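Local coordinates for endo-alpha-(1->5)-L-arabinanase (Bacillus licheniformis, PDB 6B7K), which probably catalyses the endohydrolysis of (1->5)-alpha-arabinofuranosidic linkages in arabinans, as a calcium-containing member of glycoside hydrolase family 43, at residues F20-P24 with T35-L40; T42-V46 with A58-P63. One frame throughout, in Å; residues are numbered along the deposited sequence.

Contact 1 (F20-P24 with T35-L40); sequences FIHDP and TFGTGL
D23 meets T38 near the centre of the five-bladed beta-propeller of family GH43. The loop 20-24 leads into the innermost strand of the first blade and lies along strand 32-38. D23 is the predicted proton acceptor and a predicted substrate-binding residue. Its CB and CG lie 3.4 Å and 3.5 Å from T38 OG1. CG stands beside the backbone N of D23 (chi1 -50°), which puts the carboxylate on the T38 side. OD2 is the oxygen that meets the hydroxyl: T38 OG1 donates to D23 OD2 at 2.7 Å. The carboxylate uses its anti lone pair, the one away from OD1. T38 OG1 is also hydrogen-bonded to A82 N of strand 81-87, in the next blade. H22 ND1 adds a weak bond to D23 OD2, while H22 NE2 bonds Y276. Replacing D23 by alanine is likely to leave the T38 hydroxyl and H22 ND1 without this acceptor, and the site without its predicted proton acceptor. The backbones join too: T38 N donates to H22 O at 2.8 Å, with an N-H...O angle of 165°. Apolar contacts lie further along the two segments. I21 CD1 lies 3.6 Å from CA of G37, where a CB on G37 would collide with the methyl. T35 CG2 touches two residues of the loop: I21 CG1 at 3.8 Å and P24 CB at 3.6 Å.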
ATOM      1  N   PHE A  20       1.377  10.634  13.165  1.00 42.17           N
ATOM      2  CA  PHE A  20       0.508   9.466  13.221  1.00 41.67           C
ATOM      3  C   PHE A  20       0.048   9.096  11.819  1.00 38.51           C
ATOM      4  O   PHE A  20      -0.371   9.963  11.044  1.00 36.47           O
ATOM      5  CB  PHE A  20      -0.704   9.732  14.115  1.00 43.01           C
ATOM      6  CG  PHE A  20      -1.807   8.719  13.955  1.00 43.94           C
ATOM      7  CD1 PHE A  20      -1.773   7.527  14.655  1.00 46.80           C
ATOM      8  CD2 PHE A  20      -2.877   8.957  13.103  1.00 42.30           C
ATOM      9  CE1 PHE A  20      -2.781   6.590  14.515  1.00 47.52           C
ATOM     10  CE2 PHE A  20      -3.887   8.021  12.957  1.00 42.84           C
ATOM     11  CZ  PHE A  20      -3.838   6.836  13.665  1.00 45.39           C
ATOM     12  N   ILE A  21       0.112   7.805  11.495  1.00 38.31           N
ATOM     13  CA  ILE A  21      -0.305   7.319  10.186  1.00 35.64           C
ATOM     14  C   ILE A  21      -0.610   5.835  10.308  1.00 37.30           C
ATOM     15  O   ILE A  21      -0.182   5.172  11.254  1.00 40.44           O
ATOM     16  CB  ILE A  21       0.779   7.586   9.112  1.00 34.30           C
ATOM     17  CG1 ILE A  21       0.155   7.614   7.717  1.00 32.36           C
ATOM     18  CG2 ILE A  21       1.872   6.527   9.184  1.00 36.34           C
ATOM     19  CD1 ILE A  21      -0.936   8.645   7.566  1.00 31.26           C
ATOM     20  N   HIS A  22      -1.369   5.314   9.348  1.00 35.53           N
ATOM     21  CA  HIS A  22      -1.605   3.884   9.240  1.00 35.80           C
ATOM     22  C   HIS A  22      -1.849   3.556   7.776  1.00 34.22           C
ATOM     23  O   HIS A  22      -2.658   4.219   7.121  1.00 32.32           O
ATOM     24  CB  HIS A  22      -2.793   3.446  10.099  1.00 38.34           C
ATOM     25  CG  HIS A  22      -2.745   2.005  10.496  1.00 41.89           C
ATOM     26  ND1 HIS A  22      -3.456   1.026   9.838  1.00 39.85           N
ATOM     27  CD2 HIS A  22      -2.062   1.375  11.481  1.00 42.97           C
ATOM     28  CE1 HIS A  22      -3.218  -0.144  10.404  1.00 46.84           C
ATOM     29  NE2 HIS A  22      -2.375   0.041  11.403  1.00 47.77           N
ATOM     30  N   ASP A  23      -1.140   2.542   7.274  1.00 35.15           N
ATOM     31  CA  ASP A  23      -1.166   2.154   5.868  1.00 34.23           C
ATOM     32  C   ASP A  23      -0.749   3.326   4.980  1.00 31.54           C
ATOM     33  O   ASP A  23      -1.553   3.804   4.171  1.00 28.80           O
ATOM     34  CB  ASP A  23      -2.559   1.652   5.481  1.00 34.57           C
ATOM     35  CG  ASP A  23      -3.095   0.614   6.453  1.00 37.98           C
ATOM     36  OD1 ASP A  23      -2.372  -0.363   6.744  1.00 41.10           O
ATOM     37  OD2 ASP A  23      -4.237   0.783   6.935  1.00 37.67           O
ATOM     38  N   PRO A  24       0.490   3.803   5.088  1.00 31.36           N
ATOM     39  CA  PRO A  24       0.891   5.009   4.363  1.00 29.90           C
ATOM     40  C   PRO A  24       1.342   4.738   2.933  1.00 31.04           C
ATOM     41  O   PRO A  24       1.737   3.628   2.564  1.00 33.10           O
ATOM     42  CB  PRO A  24       2.067   5.525   5.204  1.00 31.05           C
ATOM     43  CG  PRO A  24       2.710   4.283   5.687  1.00 33.49           C
ATOM     44  CD  PRO A  24       1.587   3.295   5.933  1.00 34.38           C
ATOM     45  N   THR A  35       2.114  12.267   2.671  1.00 45.06           N
ATOM     46  CA  THR A  35       1.831  10.891   3.048  1.00 43.30           C
ATOM     47  C   THR A  35       0.321  10.707   3.114  1.00 41.88           C
ATOM     48  O   THR A  35      -0.353  11.352   3.924  1.00 42.29           O
ATOM     49  CB  THR A  35       2.470  10.531   4.388  1.00 44.27           C
ATOM     50  OG1 THR A  35       3.897  10.576   4.276  1.00 45.04           O
ATOM     51  CG2 THR A  35       2.053   9.131   4.812  1.00 42.93           C
ATOM     52  N   PHE A  36      -0.206   9.853   2.242  1.00 40.47           N
ATOM     53  CA  PHE A  36      -1.607   9.460   2.288  1.00 39.42           C
ATOM     54  C   PHE A  36      -1.745   8.219   3.160  1.00 37.99           C
ATOM     55  O   PHE A  36      -0.950   7.281   3.043  1.00 37.01           O
ATOM     56  CB  PHE A  36      -2.142   9.187   0.881  1.00 38.48           C
ATOM     57  CG  PHE A  36      -2.319  10.426   0.041  1.00 39.08           C
ATOM     58  CD1 PHE A  36      -1.224  11.080  -0.498  1.00 39.91           C
ATOM     59  CD2 PHE A  36      -3.584  10.924  -0.222  1.00 39.43           C
ATOM     60  CE1 PHE A  36      -1.385  12.215  -1.275  1.00 40.99           C
ATOM     61  CE2 PHE A  36      -3.754  12.058  -0.998  1.00 40.34           C
ATOM     62  CZ  PHE A  36      -2.653  12.703  -1.525  1.00 41.11           C
ATOM     63  N   GLY A  37      -2.749   8.216   4.037  1.00 38.18           N
ATOM     64  CA  GLY A  37      -2.936   7.118   4.960  1.00 38.03           C
ATOM     65  C   GLY A  37      -4.405   6.831   5.183  1.00 38.21           C
ATOM     66  O   GLY A  37      -5.283   7.547   4.696  1.00 38.88           O
ATOM     67  N   THR A  38      -4.655   5.749   5.919  1.00 37.71           N
ATOM     68  CA  THR A  38      -6.011   5.411   6.327  1.00 37.63           C
ATOM     69  C   THR A  38      -6.610   6.563   7.122  1.00 39.44           C
ATOM     70  O   THR A  38      -5.955   7.136   7.998  1.00 40.67           O
ATOM     71  CB  THR A  38      -6.007   4.128   7.159  1.00 37.12           C
ATOM     72  OG1 THR A  38      -5.594   3.030   6.336  1.00 36.23           O
ATOM     73  CG2 THR A  38      -7.391   3.840   7.717  1.00 37.57           C
ATOM     74  N   GLY A  39      -7.856   6.907   6.807  1.00 40.40           N
ATOM     75  CA  GLY A  39      -8.445   8.106   7.368  1.00 42.84           C
ATOM     76  C   GLY A  39      -8.579   8.035   8.876  1.00 44.78           C
ATOM     77  O   GLY A  39      -8.798   6.972   9.462  1.00 44.56           O
ATOM     78  N   LEU A  40      -8.431   9.196   9.508  1.00 46.81           N
ATOM     79  CA  LEU A  40      -8.666   9.364  10.938  1.00 48.95           C
ATOM     80  C   LEU A  40     -10.055   9.972  11.095  1.00 51.32           C
ATOM     81  O   LEU A  40     -10.242  11.179  10.915  1.00 52.92           O
ATOM     82  CB  LEU A  40      -7.588  10.241  11.566  1.00 50.01           C
ATOM     83  CG  LEU A  40      -7.763  10.604  13.042  1.00 52.07           C
ATOM     84  CD1 LEU A  40      -7.818   9.353  13.904  1.00 52.00           C
ATOM     85  CD2 LEU A  40      -6.647  11.528  13.501  1.00 53.44           C
TER

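Contact 2 (T42-V46 with A58-P63); sequences TGLRV and APSIFP
The carbonyl oxygen of I61 takes a hydrogen bond from L44 N at 2.8 Å and a CA-H...O contact from G43. The two segments belong to a beta hairpin, strands 44-49 and 54-61, on the outer side of a propeller blade. L44 and I61 form an antiparallel hydrogen-bonded pair. The return bond runs from I61 N to L44 O at 3.0 Å. G43 has a positive phi (76°), which favours glycine. Its CA faces the carbonyl oxygens of both I61 and F62.

Side chains of L44, V46, A58 and I61 share one face of the hairpin. L44 and I61 meet at their CB atoms, 3.8 Å apart. L44 CG stands beside its own backbone N (chi1 -67°), and the side chain runs alongside that of F62. CD1 of L44 reaches CE2 of the F62 ring at 4.1 Å. I61 CG2 lies over the centre of one face of that ring, 3.7 Å above its plane. The ring also meets W69 edge-to-face and meets the ring of Y96, both from outside the hairpin. L94 and Y96 of strand 92-98, in the next blade, pack on L44. Farther along, the two methyls of V46 part: CG2 meets I61 CG1 at 3.9 Å, and CG1 meets A58 CB at 3.6 Å.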
ATOM      1  N   THR A  42     -13.105  10.033   9.279  1.00 53.16           N
ATOM      2  CA  THR A  42     -13.790   9.798   8.020  1.00 52.86           C
ATOM      3  C   THR A  42     -12.829  10.078   6.879  1.00 51.27           C
ATOM      4  O   THR A  42     -11.914  10.894   7.007  1.00 51.70           O
ATOM      5  CB  THR A  42     -15.042  10.659   7.866  1.00 55.02           C
ATOM      6  OG1 THR A  42     -15.723  10.730   9.122  1.00 56.67           O
ATOM      7  CG2 THR A  42     -15.998  10.030   6.828  1.00 54.90           C
ATOM      8  N   GLY A  43     -13.014   9.353   5.782  1.00 49.55           N
ATOM      9  CA  GLY A  43     -12.233   9.591   4.583  1.00 48.08           C
ATOM     10  C   GLY A  43     -10.811   9.072   4.625  1.00 46.21           C
ATOM     11  O   GLY A  43     -10.562   7.957   5.096  1.00 45.88           O
ATOM     12  N   LEU A  44      -9.870   9.871   4.127  1.00 44.66           N
ATOM     13  CA  LEU A  44      -8.471   9.481   4.003  1.00 42.46           C
ATOM     14  C   LEU A  44      -7.586  10.536   4.649  1.00 43.02           C
ATOM     15  O   LEU A  44      -7.806  11.738   4.469  1.00 44.31           O
ATOM     16  CB  LEU A  44      -8.081   9.300   2.533  1.00 41.57           C
ATOM     17  CG  LEU A  44      -8.752   8.133   1.811  1.00 40.51           C
ATOM     18  CD1 LEU A  44      -8.510   8.223   0.317  1.00 39.83           C
ATOM     19  CD2 LEU A  44      -8.237   6.811   2.364  1.00 39.66           C
ATOM     20  N   ARG A  45      -6.583  10.080   5.395  1.00 34.85           N
ATOM     21  CA  ARG A  45      -5.704  10.968   6.143  1.00 33.70           C
ATOM     22  C   ARG A  45      -4.521  11.401   5.288  1.00 32.10           C
ATOM     23  O   ARG A  45      -3.914  10.588   4.588  1.00 31.65           O
ATOM     24  CB  ARG A  45      -5.210  10.275   7.414  1.00 32.62           C
ATOM     25  CG  ARG A  45      -4.196  11.066   8.220  1.00 32.28           C
ATOM     26  CD  ARG A  45      -4.106  10.538   9.646  1.00 33.24           C
ATOM     27  NE  ARG A  45      -2.965  11.089  10.373  1.00 33.71           N
ATOM     28  CZ  ARG A  45      -2.944  12.296  10.933  1.00 34.32           C
ATOM     29  NH1 ARG A  45      -4.001  13.092  10.843  1.00 34.92           N
ATOM     30  NH2 ARG A  45      -1.860  12.710  11.579  1.00 34.51           N
ATOM     31  N   VAL A  46      -4.209  12.696   5.341  1.00 31.40           N
ATOM     32  CA  VAL A  46      -3.080  13.268   4.621  1.00 30.32           C
ATOM     33  C   VAL A  46      -2.280  14.126   5.587  1.00 30.80           C
ATOM     34  O   VAL A  46      -2.853  14.934   6.327  1.00 32.02           O
ATOM     35  CB  VAL A  46      -3.535  14.105   3.410  1.00 30.71           C
ATOM     36  CG1 VAL A  46      -2.336  14.723   2.721  1.00 31.24           C
ATOM     37  CG2 VAL A  46      -4.324  13.249   2.436  1.00 30.39           C
ATOM     38  N   ALA A  58      -3.064  17.745   7.187  1.00 40.30           N
ATOM     39  CA  ALA A  58      -3.487  18.281   5.905  1.00 39.53           C
ATOM     40  C   ALA A  58      -4.948  17.928   5.686  1.00 38.24           C
ATOM     41  O   ALA A  58      -5.472  17.009   6.326  1.00 36.46           O
ATOM     42  CB  ALA A  58      -2.626  17.724   4.762  1.00 37.73           C
ATOM     43  N   PRO A  59      -5.644  18.653   4.810  1.00 39.77           N
ATOM     44  CA  PRO A  59      -7.067  18.363   4.584  1.00 39.19           C
ATOM     45  C   PRO A  59      -7.283  16.914   4.178  1.00 35.85           C
ATOM     46  O   PRO A  59      -6.573  16.376   3.326  1.00 34.94           O
ATOM     47  CB  PRO A  59      -7.452  19.332   3.461  1.00 41.01           C
ATOM     48  CG  PRO A  59      -6.505  20.464   3.607  1.00 43.20           C
ATOM     49  CD  PRO A  59      -5.211  19.865   4.087  1.00 41.81           C
ATOM     50  N   SER A  60      -8.268  16.283   4.806  1.00 34.83           N
ATOM     51  CA  SER A  60      -8.572  14.889   4.538  1.00 31.96           C
ATOM     52  C   SER A  60      -9.313  14.743   3.213  1.00 32.35           C
ATOM     53  O   SER A  60     -10.035  15.642   2.777  1.00 32.94           O
ATOM     54  CB  SER A  60      -9.408  14.301   5.672  1.00 32.19           C
ATOM     55  OG  SER A  60      -8.743  14.449   6.914  1.00 33.17           O
ATOM     56  N   ILE A  61      -9.120  13.595   2.572  1.00 30.40           N
ATOM     57  CA  ILE A  61      -9.830  13.272   1.340  1.00 30.12           C
ATOM     58  C   ILE A  61     -11.161  12.637   1.705  1.00 31.20           C
ATOM     59  O   ILE A  61     -11.252  11.867   2.670  1.00 31.23           O
ATOM     60  CB  ILE A  61      -8.988  12.343   0.446  1.00 28.83           C
ATOM     61  CG1 ILE A  61      -7.556  12.866   0.331  1.00 28.46           C
ATOM     62  CG2 ILE A  61      -9.613  12.227  -0.938  1.00 30.01           C
ATOM     63  CD1 ILE A  61      -7.457  14.235  -0.292  1.00 30.16           C
ATOM     64  N   PHE A  62     -12.202  12.973   0.942  1.00 32.89           N
ATOM     65  CA  PHE A  62     -13.562  12.489   1.160  1.00 34.38           C
ATOM     66  C   PHE A  62     -14.046  12.804   2.571  1.00 36.69           C
ATOM     67  O   PHE A  62     -14.235  11.883   3.375  1.00 37.26           O
ATOM     68  CB  PHE A  62     -13.644  10.983   0.910  1.00 33.19           C
ATOM     69  CG  PHE A  62     -13.149  10.564  -0.440  1.00 32.51           C
ATOM     70  CD1 PHE A  62     -13.518  11.266  -1.577  1.00 33.16           C
ATOM     71  CD2 PHE A  62     -12.309   9.472  -0.574  1.00 31.70           C
ATOM     72  CE1 PHE A  62     -13.065  10.881  -2.822  1.00 33.41           C
ATOM     73  CE2 PHE A  62     -11.848   9.083  -1.815  1.00 32.03           C
ATOM     74  CZ  PHE A  62     -12.227   9.790  -2.942  1.00 33.22           C
ATOM     75  N   PRO A  63     -14.247  14.079   2.920  1.00 39.09           N
ATOM     76  CA  PRO A  63     -14.802  14.378   4.250  1.00 41.31           C
ATOM     77  C   PRO A  63     -16.204  13.835   4.434  1.00 43.63           C
ATOM     78  O   PRO A  63     -16.593  13.503   5.561  1.00 46.02           O
ATOM     79  CB  PRO A  63     -14.773  15.913   4.306  1.00 42.90           C
ATOM     80  CG  PRO A  63     -13.767  16.317   3.278  1.00 41.54           C
ATOM     81  CD  PRO A  63     -13.902  15.305   2.183  1.00 39.86           C
TER

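In the fold
The two contacts lie in series along the chain, contact 1 first. Their centres are 9 Å apart. Both reach one sheet, the first blade of the propeller; contact 1 does so through strand 32-38, while 20-24 is loop. Strands 25-29, 32-38, 44-49 and 54-61 follow one another outward, with the short strand 16-17 beyond 54-61. The centre of contact 1 lies about 10 Å, and that of contact 2 about 17 Å, from the centre of the chain. Neighbouring strands 32-38 and 44-49 join them, with G37 N probably bonded to R45 O. The R45 side chain reaches back to F20 O. The blade thus connects the loop carrying the predicted catalytic D23 to an outer hairpin.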